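Local coordinates for mandelate racemase/muconate lactonizing enzyme family protein (Roseovarius nubinhibens ISM, PDB 3U4F) that probably acts as a magnesium-dependent hydro-lyase or racemase of the enolase superfamily, binding the metal at the mouth of a TIM-like barrel, at residues A[332-337]-A[352-357]; A[213-218]-A[228-233]. All blocks are in the same frame, centred on the assembly; numbering follows the deposited sequence.

Contact 1: A[332-337]-A[352-357]; sequences LEFSIE and DPYRIE. With GAI (guanidine), chain F.
F334 and Y354 mark the nearest approach of the two backbones, with CA atoms 8.9 Å apart, a gap that side chains bridge without any hydrogen bond between strand 332-335 and the irregular segment 352-357. The phenyl ring of F334 spans most of it. I356 comes from the opposite direction and lays its CG1 branch over one face of that ring, a CH-pi contact with CG1 3.9 Å from the F334 ring centroid; I356 CD1 continues along the same branch to F334 CE1 at 3.7 Å. At the rim, Y354 CB sits in the ring plane, 3.8 Å from F334 CE1. A flat aromatic suits this place because it offers a face to one neighbour and an edge to the other. The strand belongs to the barrel sheet, where it pairs in parallel with 132-139, and successive residues serve its two sides. F334 therefore faces outward, while E333, extended with CG anti to its backbone N (chi1 -176°), reaches the pocket and accepts from guanidine N1 through OE2 at 2.7 Å. The phenol OH of Y354 is bonded to the backbone of S312 and L316, and an Asx turn, Y354 N to D352 OD1 at 3.0 Å, braces its backbone.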
loop_
_atom_site.group_PDB
_atom_site.type_symbol
_atom_site.label_atom_id
_atom_site.label_comp_id
_atom_site.label_asym_id
_atom_site.label_seq_id
_atom_site.Cartn_x
_atom_site.Cartn_y
_atom_site.Cartn_z
ATOM N N LEU A 332 7.134 19.275 -18.108
ATOM C CA LEU A 332 7.715 18.817 -16.854
ATOM C C LEU A 332 7.139 19.628 -15.692
ATOM O O LEU A 332 7.240 20.847 -15.705
ATOM C CB LEU A 332 9.221 19.094 -16.942
ATOM C CG LEU A 332 10.042 18.874 -15.669
ATOM C CD1 LEU A 332 10.210 17.368 -15.471
ATOM C CD2 LEU A 332 11.409 19.576 -15.763
ATOM N N GLU A 333 6.594 18.951 -14.671
ATOM C CA GLU A 333 6.258 19.628 -13.416
ATOM C C GLU A 333 7.521 20.132 -12.718
ATOM O O GLU A 333 8.412 19.353 -12.410
ATOM C CB GLU A 333 5.519 18.701 -12.457
ATOM C CG GLU A 333 5.114 19.495 -11.210
ATOM C CD GLU A 333 4.158 18.787 -10.313
ATOM O OE1 GLU A 333 4.012 17.558 -10.435
ATOM O OE2 GLU A 333 3.545 19.502 -9.478
ATOM N N PHE A 334 7.584 21.432 -12.469
ATOM C CA PHE A 334 8.784 22.028 -11.913
ATOM C C PHE A 334 8.397 22.854 -10.711
ATOM O O PHE A 334 7.846 23.949 -10.849
ATOM C CB PHE A 334 9.501 22.911 -12.936
ATOM C CG PHE A 334 10.887 23.326 -12.481
ATOM C CD1 PHE A 334 11.993 22.510 -12.744
ATOM C CD2 PHE A 334 11.069 24.515 -11.774
ATOM C CE1 PHE A 334 13.269 22.878 -12.297
ATOM C CE2 PHE A 334 12.346 24.887 -11.303
ATOM C CZ PHE A 334 13.433 24.086 -11.574
ATOM N N SER A 335 8.686 22.332 -9.519
ATOM C CA SER A 335 8.345 23.063 -8.286
ATOM C C SER A 335 9.096 24.401 -8.179
ATOM O O SER A 335 10.336 24.457 -8.282
ATOM C CB SER A 335 8.662 22.245 -7.021
ATOM O OG SER A 335 8.370 23.061 -5.885
ATOM N N ILE A 336 8.337 25.469 -7.968
ATOM C CA ILE A 336 8.925 26.780 -7.811
ATOM C C ILE A 336 9.018 27.260 -6.341
ATOM O O ILE A 336 9.305 28.430 -6.076
ATOM C CB ILE A 336 8.283 27.844 -8.752
ATOM C CG1 ILE A 336 6.741 27.853 -8.687
ATOM C CG2 ILE A 336 8.799 27.631 -10.194
ATOM C CD1 ILE A 336 6.161 28.318 -7.346
ATOM N N GLU A 337 8.826 26.352 -5.391
ATOM C CA GLU A 337 8.893 26.749 -3.979
ATOM C C GLU A 337 10.348 27.018 -3.568
ATOM O O GLU A 337 11.249 26.369 -4.077
ATOM C CB GLU A 337 8.236 25.701 -3.091
ATOM C CG GLU A 337 6.734 25.435 -3.430
ATOM C CD GLU A 337 5.837 26.665 -3.318
ATOM O OE1 GLU A 337 6.254 27.638 -2.674
ATOM O OE2 GLU A 337 4.702 26.644 -3.856
ATOM N N ASP A 352 24.045 21.396 -10.593
ATOM C CA ASP A 352 22.666 21.847 -10.523
ATOM C C ASP A 352 22.039 21.514 -11.873
ATOM O O ASP A 352 22.331 22.174 -12.896
ATOM C CB ASP A 352 22.636 23.350 -10.224
ATOM C CG ASP A 352 21.229 23.936 -10.208
ATOM O OD1 ASP A 352 20.250 23.182 -10.420
ATOM O OD2 ASP A 352 21.131 25.174 -10.008
ATOM N N PRO A 353 21.230 20.454 -11.910
ATOM C CA PRO A 353 20.670 20.056 -13.216
ATOM C C PRO A 353 19.374 20.779 -13.587
ATOM O O PRO A 353 18.767 20.474 -14.647
ATOM C CB PRO A 353 20.402 18.567 -13.032
ATOM C CG PRO A 353 20.052 18.427 -11.565
ATOM C CD PRO A 353 20.868 19.510 -10.825
ATOM N N TYR A 354 18.960 21.711 -12.740
ATOM C CA TYR A 354 17.625 22.324 -12.858
ATOM C C TYR A 354 17.593 23.783 -13.269
ATOM O O TYR A 354 16.646 24.502 -12.937
ATOM C CB TYR A 354 16.876 22.150 -11.529
ATOM C CG TYR A 354 16.707 20.689 -11.148
ATOM C CD1 TYR A 354 16.227 19.779 -12.073
ATOM C CD2 TYR A 354 16.989 20.233 -9.838
ATOM C CE1 TYR A 354 16.033 18.414 -11.734
ATOM C CE2 TYR A 354 16.796 18.872 -9.486
ATOM C CZ TYR A 354 16.327 17.978 -10.438
ATOM O OH TYR A 354 16.101 16.655 -10.116
ATOM N N ARG A 355 18.590 24.235 -14.023
ATOM C CA ARG A 355 18.499 25.627 -14.475
ATOM C C ARG A 355 17.438 25.704 -15.578
ATOM O O ARG A 355 17.336 24.810 -16.425
ATOM C CB ARG A 355 19.877 26.145 -14.899
ATOM C CG ARG A 355 20.827 26.427 -13.683
ATOM C CD ARG A 355 21.987 27.377 -14.098
ATOM N NE ARG A 355 21.622 28.795 -14.123
ATOM C CZ ARG A 355 22.186 29.697 -14.929
ATOM N NH1 ARG A 355 23.118 29.325 -15.791
ATOM N NH2 ARG A 355 21.804 30.973 -14.893
ATOM N N ILE A 356 16.588 26.721 -15.512
ATOM C CA ILE A 356 15.506 26.867 -16.482
ATOM C C ILE A 356 15.834 28.061 -17.360
ATOM O O ILE A 356 16.217 29.103 -16.870
ATOM C CB ILE A 356 14.109 27.073 -15.809
ATOM C CG1 ILE A 356 13.782 25.900 -14.862
ATOM C CG2 ILE A 356 12.993 27.280 -16.876
ATOM C CD1 ILE A 356 13.624 24.543 -15.602
ATOM N N GLU A 357 15.674 27.892 -18.659
ATOM C CA GLU A 357 15.962 28.948 -19.610
ATOM C C GLU A 357 14.897 28.916 -20.685
ATOM O O GLU A 357 14.626 27.861 -21.295
ATOM C CB GLU A 357 17.326 28.681 -20.226
ATOM C CG GLU A 357 17.867 29.760 -21.087
ATOM C CD GLU A 357 19.336 29.499 -21.325
ATOM O OE1 GLU A 357 20.143 30.027 -20.540
ATOM O OE2 GLU A 357 19.675 28.706 -22.232
HETATM C C GAI F . 1.127 17.872 -7.692
HETATM N N1 GAI F . 2.183 18.584 -7.394
HETATM N N2 GAI F . 0.219 17.392 -6.769
HETATM N N3 GAI F . 0.892 17.515 -8.966
#

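Contact 2: A[213-218]-A[228-233]; sequences AQAIEL and SHFEEP. With MG (magnesium ion), chain E; GAI (guanidine), chain F.
Helix 212-224 and strand 229-231 are the second and third elements of a beta-alpha-beta unit of the barrel, and they meet through A215, L218, F230 and P233 on the side of the strand away from the magnesium that E231 binds. F230 fills the gap between helix and strand, its CG anti to the backbone N (chi1 -176°). The carbonyl oxygen A215 O lies at the ring edge, near its plane, 3.3 Å from F230 CE2, where the weakly positive ring hydrogens suit an oxygen. L218 crosses the ring obliquely and touches F230 CE1 with CD2 at 3.8 Å. A215 is small enough for the helix to come close, its CB 3.7 Å from P233 CB, and P233 in turn rests over one face of F230. Pointing into the barrel, E231 binds magnesium through OE2 at 2.1 Å, a site completed by D205, E257, water and two nitrogens of guanidine. Its other oxygen, OE1, accepts from H229 NE2 at 2.8 Å; E231 OE1 lies nearly in the plane of the H229 imidazole, and the N-H meets it on the anti side of the carboxylate. K167 and Q278 also bind OE1. With OE2 on the metal and OE1 gripped by these donors, the carboxylate has little freedom to rotate, and H229 acts as a second-shell residue that positions a metal ligand.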
loop_
_atom_site.group_PDB
_atom_site.type_symbol
_atom_site.label_atom_id
_atom_site.label_comp_id
_atom_site.label_asym_id
_atom_site.label_seq_id
_atom_site.Cartn_x
_atom_site.Cartn_y
_atom_site.Cartn_z
ATOM N N ALA A 213 -19.984 16.436 -8.941
ATOM C CA ALA A 213 -20.752 17.611 -9.325
ATOM C C ALA A 213 -20.044 18.926 -8.954
ATOM O O ALA A 213 -20.124 19.916 -9.699
ATOM C CB ALA A 213 -22.174 17.564 -8.732
ATOM N N GLN A 214 -19.352 18.947 -7.816
ATOM C CA GLN A 214 -18.582 20.140 -7.452
ATOM C C GLN A 214 -17.426 20.352 -8.426
ATOM O O GLN A 214 -17.069 21.490 -8.740
ATOM C CB GLN A 214 -18.000 20.010 -6.066
ATOM C CG GLN A 214 -19.024 20.009 -4.928
ATOM C CD GLN A 214 -18.351 19.714 -3.610
ATOM O OE1 GLN A 214 -17.641 18.719 -3.459
ATOM N NE2 GLN A 214 -18.557 20.595 -2.647
ATOM N N ALA A 215 -16.814 19.256 -8.847
ATOM C CA ALA A 215 -15.678 19.333 -9.753
ATOM C C ALA A 215 -16.160 19.743 -11.140
ATOM O O ALA A 215 -15.451 20.454 -11.858
ATOM C CB ALA A 215 -14.970 18.000 -9.801
ATOM N N ILE A 216 -17.363 19.320 -11.519
ATOM C CA ILE A 216 -17.877 19.687 -12.842
ATOM C C ILE A 216 -18.182 21.189 -12.883
ATOM O O ILE A 216 -17.892 21.865 -13.884
ATOM C CB ILE A 216 -19.078 18.801 -13.245
ATOM C CG1 ILE A 216 -18.557 17.399 -13.553
ATOM C CG2 ILE A 216 -19.825 19.378 -14.449
ATOM C CD1 ILE A 216 -19.582 16.323 -13.454
ATOM N N GLU A 217 -18.747 21.704 -11.796
ATOM C CA GLU A 217 -18.973 23.164 -11.639
ATOM C C GLU A 217 -17.654 23.949 -11.757
ATOM O O GLU A 217 -17.552 24.915 -12.526
ATOM C CB GLU A 217 -19.629 23.444 -10.290
ATOM C CG GLU A 217 -20.061 24.897 -10.078
ATOM C CD GLU A 217 -20.518 25.180 -8.633
ATOM O OE1 GLU A 217 -21.303 26.140 -8.442
ATOM O OE2 GLU A 217 -20.085 24.463 -7.690
ATOM N N LEU A 218 -16.634 23.518 -11.017
ATOM C CA LEU A 218 -15.299 24.126 -11.164
ATOM C C LEU A 218 -14.758 23.964 -12.575
ATOM O O LEU A 218 -14.171 24.915 -13.120
ATOM C CB LEU A 218 -14.287 23.550 -10.165
ATOM C CG LEU A 218 -12.809 24.010 -10.238
ATOM C CD1 LEU A 218 -12.692 25.525 -10.232
ATOM C CD2 LEU A 218 -12.001 23.407 -9.063
ATOM N N SER A 228 -6.261 24.670 -19.059
ATOM C CA SER A 228 -6.087 23.548 -19.974
ATOM C C SER A 228 -5.776 22.195 -19.318
ATOM O O SER A 228 -5.531 21.205 -20.032
ATOM C CB SER A 228 -5.011 23.875 -21.024
ATOM O OG SER A 228 -3.858 24.422 -20.374
ATOM N N HIS A 229 -5.845 22.146 -17.976
ATOM C CA HIS A 229 -5.382 20.962 -17.227
ATOM C C HIS A 229 -6.040 21.042 -15.841
ATOM O O HIS A 229 -5.833 22.014 -15.112
ATOM C CB HIS A 229 -3.838 21.051 -17.158
ATOM C CG HIS A 229 -3.167 20.044 -16.272
ATOM N ND1 HIS A 229 -2.249 19.133 -16.754
ATOM C CD2 HIS A 229 -3.232 19.839 -14.934
ATOM C CE1 HIS A 229 -1.781 18.404 -15.754
ATOM N NE2 HIS A 229 -2.362 18.814 -14.638
ATOM N N PHE A 230 -6.826 20.033 -15.504
ATOM C CA PHE A 230 -7.579 19.979 -14.239
ATOM C C PHE A 230 -7.211 18.655 -13.574
ATOM O O PHE A 230 -7.692 17.571 -13.958
ATOM C CB PHE A 230 -9.077 20.046 -14.593
ATOM C CG PHE A 230 -10.012 20.095 -13.410
ATOM C CD1 PHE A 230 -9.566 20.416 -12.138
ATOM C CD2 PHE A 230 -11.369 19.887 -13.620
ATOM C CE1 PHE A 230 -10.472 20.493 -11.056
ATOM C CE2 PHE A 230 -12.290 19.967 -12.543
ATOM C CZ PHE A 230 -11.843 20.268 -11.286
ATOM N N GLU A 231 -6.343 18.749 -12.579
ATOM C CA GLU A 231 -5.722 17.584 -11.989
ATOM C C GLU A 231 -6.423 17.138 -10.703
ATOM O O GLU A 231 -6.753 17.957 -9.872
ATOM C CB GLU A 231 -4.254 17.904 -11.731
ATOM C CG GLU A 231 -3.470 16.784 -11.070
ATOM C CD GLU A 231 -1.977 17.007 -11.205
ATOM O OE1 GLU A 231 -1.574 17.830 -12.085
ATOM O OE2 GLU A 231 -1.217 16.338 -10.455
ATOM N N GLU A 232 -6.621 15.826 -10.596
ATOM C CA GLU A 232 -7.112 15.132 -9.407
ATOM C C GLU A 232 -8.358 15.807 -8.835
ATOM O O GLU A 232 -8.371 16.209 -7.694
ATOM C CB GLU A 232 -5.978 14.986 -8.358
ATOM C CG GLU A 232 -6.217 13.902 -7.298
ATOM C CD GLU A 232 -4.986 13.685 -6.426
ATOM O OE1 GLU A 232 -3.909 13.493 -7.028
ATOM O OE2 GLU A 232 -5.113 13.684 -5.163
ATOM N N PRO A 233 -9.410 15.964 -9.661
ATOM C CA PRO A 233 -10.593 16.728 -9.192
ATOM C C PRO A 233 -11.260 16.076 -7.988
ATOM O O PRO A 233 -11.778 16.772 -7.097
ATOM C CB PRO A 233 -11.562 16.662 -10.401
ATOM C CG PRO A 233 -11.063 15.504 -11.262
ATOM C CD PRO A 233 -9.536 15.554 -11.075
HETATM MG MG MG E . -0.984 16.584 -8.402
HETATM C C GAI F . 1.127 17.872 -7.692
HETATM N N1 GAI F . 2.183 18.584 -7.394
HETATM N N2 GAI F . 0.219 17.392 -6.769
HETATM N N3 GAI F . 0.892 17.515 -8.966
HETATM O O HOH W 1 -2.688 16.003 -7.561
#

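Overall arrangement
Contact 2 closes before contact 1 opens along the chain, and both draw a strand from the same curled, mainly parallel barrel sheet. Their centres lie 26 Å apart, yet their nearest atoms come within about 5 Å because E231 and E333 both point into the pocket that holds guanidine. Each strand thus turns one side to the ligand and the other to its outer packing: helix 212-224 in contact 2, the loop segment 352-357 in contact 1. Strand 229-231 supplies a metal ligand and strand 332-335 a hydrogen-bond acceptor, so distant parts of the barrel converge on one site, as is usual in the enolase superfamily.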